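PDB 3RFW: putative peptidyl-prolyl cis-trans isomerase Cbf2 from Campylobacter jejuni, which probably catalyses the cis-trans isomerisation of peptidyl-prolyl bonds and is a SurA-like chaperone. Local coordinates for residues 85-99 with 223-236. Sequence-based numbering, arbitrary orientation.
Sequences ILNTIKIDAAKVKAF and IENGLKFEEFKKVI
Leu-86 lays CD1 over one face of the Phe-232 ring, 3.8 Å from the ring centroid and 20° off its normal, a CH-pi contact. The leucine reaches that face because its CG stands anti to the backbone N (chi1 -174°), while its CB meets the ring at CE1. Beside it, Ile-85 CG2 slides past Val-235 CG1 at 3.6 Å, and Ile-89, the buried last residue of the type I turn 86-89, reaches tip to tip from CD1 to Val-235 CG2. Ile-89 also presses its other branch on the aliphatic part of a glutamate, CG2 lying 3.4 Å from Glu-231 CG. Ile-91 continues the apolar line, its CG1 resting on the helix backbone 3.7 Å from Lys-228 N; the Ile-91 and Leu-227 side chains cross at about a right angle, CG2 against CD1. Where helix 93-99 crosses helix 223-236 at 111°, the axes approach to 9.6 Å; Val-96 CG1 and Phe-99 CD2 both meet Ile-223 CG2, the latter at 3.7 Å, and Tyr-107 touches Phe-99 and Ile-223.

The solvent side is looser: the exposed Lys-95 side chain comes no nearer than 4.4 Å, CB to Leu-227 CD1. The extended chain of Lys-228 slants past the linker, its CE 3.8 Å from Ile-89 O. The intervening chain holds the four-stranded sheet of the PPIC-type isomerase, so the contact brings helix 216-246 back against the 86-93 connection in this SurA-like chaperone. No hydrogen bond or salt bridge joins the segments, and lysine and glutamate contribute mainly methylenes, which implies a chiefly hydrophobic attachment.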
loop_
_atom_site.group_PDB
_atom_site.type_symbol
_atom_site.label_atom_id
_atom_site.label_comp_id
_atom_site.label_asym_id
_atom_site.label_seq_id
_atom_site.Cartn_x
_atom_site.Cartn_y
_atom_site.Cartn_z
ATOM N N ILE A 85 -8.147 -8.323 -30.478
ATOM C CA ILE A 85 -9.483 -8.623 -29.958
ATOM C C ILE A 85 -10.032 -7.491 -29.090
ATOM O O ILE A 85 -11.125 -7.010 -29.326
ATOM C CB ILE A 85 -9.500 -9.952 -29.224
ATOM C CG1 ILE A 85 -9.200 -11.070 -30.220
ATOM C CG2 ILE A 85 -10.850 -10.174 -28.535
ATOM C CD1 ILE A 85 -8.984 -12.422 -29.580
ATOM N N LEU A 86 -9.235 -6.999 -28.150
ATOM C CA LEU A 86 -9.653 -5.846 -27.343
ATOM C C LEU A 86 -10.107 -4.655 -28.199
ATOM O O LEU A 86 -11.066 -3.961 -27.853
ATOM C CB LEU A 86 -8.568 -5.419 -26.353
ATOM C CG LEU A 86 -8.961 -4.313 -25.368
ATOM C CD1 LEU A 86 -10.162 -4.741 -24.469
ATOM C CD2 LEU A 86 -7.752 -3.901 -24.530
ATOM N N ASN A 87 -9.485 -4.468 -29.355
ATOM C CA ASN A 87 -9.831 -3.329 -30.210
ATOM C C ASN A 87 -11.171 -3.473 -30.944
ATOM O O ASN A 87 -11.654 -2.509 -31.541
ATOM C CB ASN A 87 -8.727 -3.038 -31.233
ATOM C CG ASN A 87 -7.492 -2.420 -30.606
ATOM O OD1 ASN A 87 -6.376 -2.577 -31.121
ATOM N ND2 ASN A 87 -7.672 -1.753 -29.471
ATOM N N THR A 88 -11.747 -4.673 -30.953
ATOM C CA THR A 88 -13.079 -4.839 -31.545
ATOM C C THR A 88 -14.226 -4.635 -30.538
ATOM O O THR A 88 -15.373 -4.935 -30.857
ATOM C CB THR A 88 -13.264 -6.229 -32.169
ATOM O OG1 THR A 88 -13.382 -7.200 -31.126
ATOM C CG2 THR A 88 -12.103 -6.589 -33.116
ATOM N N ILE A 89 -13.907 -4.285 -29.291
ATOM C CA ILE A 89 -14.930 -4.215 -28.244
ATOM C C ILE A 89 -15.452 -2.795 -28.088
ATOM O O ILE A 89 -14.685 -1.867 -27.861
ATOM C CB ILE A 89 -14.442 -4.752 -26.887
ATOM C CG1 ILE A 89 -13.573 -6.007 -27.068
ATOM C CG2 ILE A 89 -15.629 -5.047 -25.976
ATOM C CD1 ILE A 89 -14.353 -7.340 -27.133
ATOM N N LYS A 90 -16.752 -2.616 -28.293
ATOM C CA LYS A 90 -17.392 -1.317 -28.054
ATOM C C LYS A 90 -18.736 -1.499 -27.362
ATOM O O LYS A 90 -19.558 -2.319 -27.778
ATOM C CB LYS A 90 -17.556 -0.532 -29.361
ATOM N N ILE A 91 -18.925 -0.793 -26.258
ATOM C CA ILE A 91 -20.229 -0.728 -25.635
ATOM C C ILE A 91 -20.908 0.572 -26.068
ATOM O O ILE A 91 -20.382 1.669 -25.838
ATOM C CB ILE A 91 -20.111 -0.771 -24.101
ATOM C CG1 ILE A 91 -19.010 -1.765 -23.673
ATOM C CG2 ILE A 91 -21.460 -1.114 -23.471
ATOM C CD1 ILE A 91 -19.228 -3.201 -24.152
ATOM N N ASP A 92 -22.030 0.444 -26.768
ATOM C CA ASP A 92 -22.782 1.630 -27.193
ATOM C C ASP A 92 -23.523 2.301 -26.018
ATOM O O ASP A 92 -23.774 1.680 -24.990
ATOM C CB ASP A 92 -23.741 1.290 -28.333
ATOM C CG ASP A 92 -24.649 0.135 -27.996
ATOM O OD1 ASP A 92 -25.055 0.041 -26.822
ATOM O OD2 ASP A 92 -24.900 -0.716 -28.885
ATOM N N ALA A 93 -23.752 3.604 -26.138
ATOM C CA ALA A 93 -24.527 4.347 -25.131
ATOM C C ALA A 93 -25.640 3.525 -24.486
ATOM O O ALA A 93 -25.763 3.496 -23.264
ATOM C CB ALA A 93 -25.097 5.612 -25.749
ATOM N N ALA A 94 -26.434 2.830 -25.300
ATOM C CA ALA A 94 -27.669 2.206 -24.790
ATOM C C ALA A 94 -27.436 1.137 -23.727
ATOM O O ALA A 94 -28.189 1.051 -22.745
ATOM C CB ALA A 94 -28.531 1.661 -25.942
ATOM N N LYS A 95 -26.369 0.343 -23.879
ATOM C CA LYS A 95 -26.066 -0.699 -22.869
ATOM C C LYS A 95 -25.638 -0.088 -21.519
ATOM O O LYS A 95 -25.953 -0.597 -20.433
ATOM C CB LYS A 95 -24.999 -1.675 -23.403
ATOM C CG LYS A 95 -25.405 -2.382 -24.735
ATOM C CD LYS A 95 -25.126 -3.899 -24.684
ATOM C CE LYS A 95 -25.248 -4.596 -26.057
ATOM N NZ LYS A 95 -24.316 -4.077 -27.100
ATOM N N VAL A 96 -24.897 1.006 -21.590
ATOM C CA VAL A 96 -24.417 1.666 -20.377
ATOM C C VAL A 96 -25.611 2.212 -19.577
ATOM O O VAL A 96 -25.831 1.859 -18.417
ATOM C CB VAL A 96 -23.506 2.857 -20.775
ATOM C CG1 VAL A 96 -23.037 3.612 -19.531
ATOM C CG2 VAL A 96 -22.315 2.354 -21.621
ATOM N N LYS A 97 -26.395 3.047 -20.251
ATOM C CA LYS A 97 -27.681 3.537 -19.757
ATOM C C LYS A 97 -28.573 2.429 -19.240
ATOM O O LYS A 97 -29.091 2.505 -18.120
ATOM C CB LYS A 97 -28.406 4.258 -20.888
ATOM C CG LYS A 97 -29.221 5.500 -20.460
ATOM C CD LYS A 97 -29.210 5.713 -18.924
ATOM N N ALA A 98 -28.771 1.402 -20.068
ATOM C CA ALA A 98 -29.616 0.258 -19.683
ATOM C C ALA A 98 -29.141 -0.432 -18.407
ATOM O O ALA A 98 -29.955 -0.817 -17.572
ATOM C CB ALA A 98 -29.736 -0.745 -20.848
ATOM N N PHE A 99 -27.824 -0.564 -18.221
ATOM C CA PHE A 99 -27.315 -1.159 -16.978
ATOM C C PHE A 99 -27.592 -0.246 -15.771
ATOM O O PHE A 99 -27.836 -0.736 -14.658
ATOM C CB PHE A 99 -25.800 -1.428 -17.054
ATOM C CG PHE A 99 -25.251 -2.144 -15.841
ATOM C CD1 PHE A 99 -25.178 -3.529 -15.808
ATOM C CD2 PHE A 99 -24.823 -1.431 -14.728
ATOM C CE1 PHE A 99 -24.739 -4.195 -14.663
ATOM C CE2 PHE A 99 -24.330 -2.095 -13.591
ATOM C CZ PHE A 99 -24.309 -3.475 -13.562
ATOM N N ILE A 223 -19.367 2.253 -15.338
ATOM C CA ILE A 223 -20.288 1.211 -15.808
ATOM C C ILE A 223 -19.740 0.710 -17.148
ATOM O O ILE A 223 -19.661 -0.485 -17.380
ATOM C CB ILE A 223 -21.719 1.767 -16.101
ATOM C CG1 ILE A 223 -22.403 2.315 -14.841
ATOM C CG2 ILE A 223 -22.591 0.698 -16.761
ATOM C CD1 ILE A 223 -22.361 1.363 -13.662
ATOM N N GLU A 224 -19.370 1.655 -18.006
ATOM C CA GLU A 224 -18.831 1.354 -19.303
ATOM C C GLU A 224 -17.555 0.515 -19.253
ATOM O O GLU A 224 -17.469 -0.526 -19.922
ATOM C CB GLU A 224 -18.605 2.617 -20.116
ATOM C CG GLU A 224 -18.540 2.312 -21.588
ATOM C CD GLU A 224 -18.145 3.494 -22.428
ATOM O OE1 GLU A 224 -18.333 4.645 -21.977
ATOM O OE2 GLU A 224 -17.694 3.268 -23.567
ATOM N N ASN A 225 -16.611 0.927 -18.408
ATOM C CA ASN A 225 -15.369 0.192 -18.200
ATOM C C ASN A 225 -15.652 -1.234 -17.812
ATOM O O ASN A 225 -15.086 -2.149 -18.387
ATOM C CB ASN A 225 -14.527 0.849 -17.102
ATOM C CG ASN A 225 -13.984 2.177 -17.516
ATOM O OD1 ASN A 225 -14.021 2.534 -18.695
ATOM N ND2 ASN A 225 -13.478 2.946 -16.538
ATOM N N GLY A 226 -16.565 -1.411 -16.868
ATOM C CA GLY A 226 -16.943 -2.733 -16.370
ATOM C C GLY A 226 -17.680 -3.579 -17.400
ATOM O O GLY A 226 -17.469 -4.789 -17.476
ATOM N N LEU A 227 -18.570 -2.966 -18.182
ATOM C CA LEU A 227 -19.185 -3.699 -19.292
ATOM C C LEU A 227 -18.172 -4.064 -20.393
ATOM O O LEU A 227 -18.296 -5.111 -21.002
ATOM C CB LEU A 227 -20.361 -2.931 -19.904
ATOM C CG LEU A 227 -21.591 -2.666 -19.026
ATOM C CD1 LEU A 227 -22.543 -1.718 -19.767
ATOM C CD2 LEU A 227 -22.283 -3.964 -18.643
ATOM N N LYS A 228 -17.225 -3.175 -20.698
ATOM C CA LYS A 228 -16.215 -3.472 -21.734
ATOM C C LYS A 228 -15.354 -4.654 -21.333
ATOM O O LYS A 228 -14.979 -5.476 -22.162
ATOM C CB LYS A 228 -15.304 -2.273 -21.953
ATOM C CG LYS A 228 -14.452 -2.363 -23.202
ATOM C CD LYS A 228 -13.685 -1.055 -23.442
ATOM C CE LYS A 228 -12.781 -1.145 -24.674
ATOM N NZ LYS A 228 -11.814 0.003 -24.779
ATOM N N PHE A 229 -15.049 -4.726 -20.045
ATOM C CA PHE A 229 -14.152 -5.721 -19.540
ATOM C C PHE A 229 -14.853 -7.058 -19.562
ATOM O O PHE A 229 -14.283 -8.036 -20.019
ATOM C CB PHE A 229 -13.677 -5.368 -18.123
ATOM C CG PHE A 229 -12.948 -6.496 -17.423
ATOM C CD1 PHE A 229 -13.528 -7.162 -16.354
ATOM C CD2 PHE A 229 -11.686 -6.897 -17.846
ATOM C CE1 PHE A 229 -12.860 -8.205 -15.705
ATOM C CE2 PHE A 229 -11.009 -7.934 -17.205
ATOM C CZ PHE A 229 -11.597 -8.584 -16.131
ATOM N N GLU A 230 -16.113 -7.088 -19.118
ATOM C CA GLU A 230 -16.898 -8.323 -19.156
ATOM C C GLU A 230 -17.055 -8.827 -20.593
ATOM O O GLU A 230 -17.042 -10.031 -20.846
ATOM C CB GLU A 230 -18.285 -8.101 -18.549
ATOM C CG GLU A 230 -18.270 -7.734 -17.073
ATOM C CD GLU A 230 -17.938 -8.934 -16.192
ATOM O OE1 GLU A 230 -18.489 -10.032 -16.466
ATOM O OE2 GLU A 230 -17.089 -8.789 -15.273
ATOM N N GLU A 231 -17.337 -7.905 -21.500
ATOM C CA GLU A 231 -17.479 -8.234 -22.904
ATOM C C GLU A 231 -16.150 -8.766 -23.454
ATOM O O GLU A 231 -16.124 -9.795 -24.108
ATOM C CB GLU A 231 -17.964 -7.011 -23.697
ATOM C CG GLU A 231 -18.099 -7.207 -25.235
ATOM C CD GLU A 231 -19.154 -8.252 -25.649
ATOM O OE1 GLU A 231 -19.916 -8.726 -24.769
ATOM O OE2 GLU A 231 -19.163 -8.658 -26.848
ATOM N N PHE A 232 -15.047 -8.110 -23.105
ATOM C CA PHE A 232 -13.720 -8.569 -23.516
ATOM C C PHE A 232 -13.443 -10.005 -23.091
ATOM O O PHE A 232 -13.015 -10.824 -23.901
ATOM C CB PHE A 232 -12.631 -7.647 -22.963
ATOM C CG PHE A 232 -11.235 -8.072 -23.321
ATOM C CD1 PHE A 232 -10.864 -8.231 -24.650
ATOM C CD2 PHE A 232 -10.274 -8.246 -22.331
ATOM C CE1 PHE A 232 -9.576 -8.588 -24.997
ATOM C CE2 PHE A 232 -8.985 -8.611 -22.663
ATOM C CZ PHE A 232 -8.636 -8.788 -24.013
ATOM N N LYS A 233 -13.781 -10.323 -21.850
ATOM C CA LYS A 233 -13.581 -11.657 -21.337
ATOM C C LYS A 233 -14.433 -12.694 -22.044
ATOM O O LYS A 233 -14.011 -13.842 -22.229
ATOM C CB LYS A 233 -13.891 -11.702 -19.844
ATOM C CG LYS A 233 -12.778 -11.172 -18.963
ATOM C CD LYS A 233 -13.203 -11.215 -17.474
ATOM N N LYS A 234 -15.660 -12.312 -22.360
ATOM C CA LYS A 234 -16.568 -13.186 -23.087
ATOM C C LYS A 234 -16.032 -13.472 -24.486
ATOM O O LYS A 234 -16.041 -14.607 -24.938
ATOM C CB LYS A 234 -17.946 -12.533 -23.211
ATOM C CG LYS A 234 -18.987 -13.404 -23.893
ATOM C CD LYS A 234 -20.270 -12.597 -24.143
ATOM C CE LYS A 234 -21.178 -13.274 -25.166
ATOM N NZ LYS A 234 -22.499 -12.586 -25.252
ATOM N N VAL A 235 -15.613 -12.428 -25.184
ATOM C CA VAL A 235 -15.083 -12.604 -26.527
ATOM C C VAL A 235 -13.776 -13.415 -26.540
ATOM O O VAL A 235 -13.602 -14.266 -27.394
ATOM C CB VAL A 235 -14.875 -11.269 -27.218
ATOM C CG1 VAL A 235 -14.226 -11.476 -28.601
ATOM C CG2 VAL A 235 -16.231 -10.541 -27.331
ATOM N N ILE A 236 -12.953 -13.253 -25.507
ATOM C CA ILE A 236 -11.650 -13.904 -25.438
ATOM C C ILE A 236 -11.832 -15.382 -25.121
ATOM O O ILE A 236 -11.169 -16.255 -25.706
ATOM C CB ILE A 236 -10.730 -13.238 -24.372
ATOM C CG1 ILE A 236 -9.911 -12.105 -25.002
ATOM C CG2 ILE A 236 -9.768 -14.247 -23.775
ATOM C CD1 ILE A 236 -8.609 -12.576 -25.684
#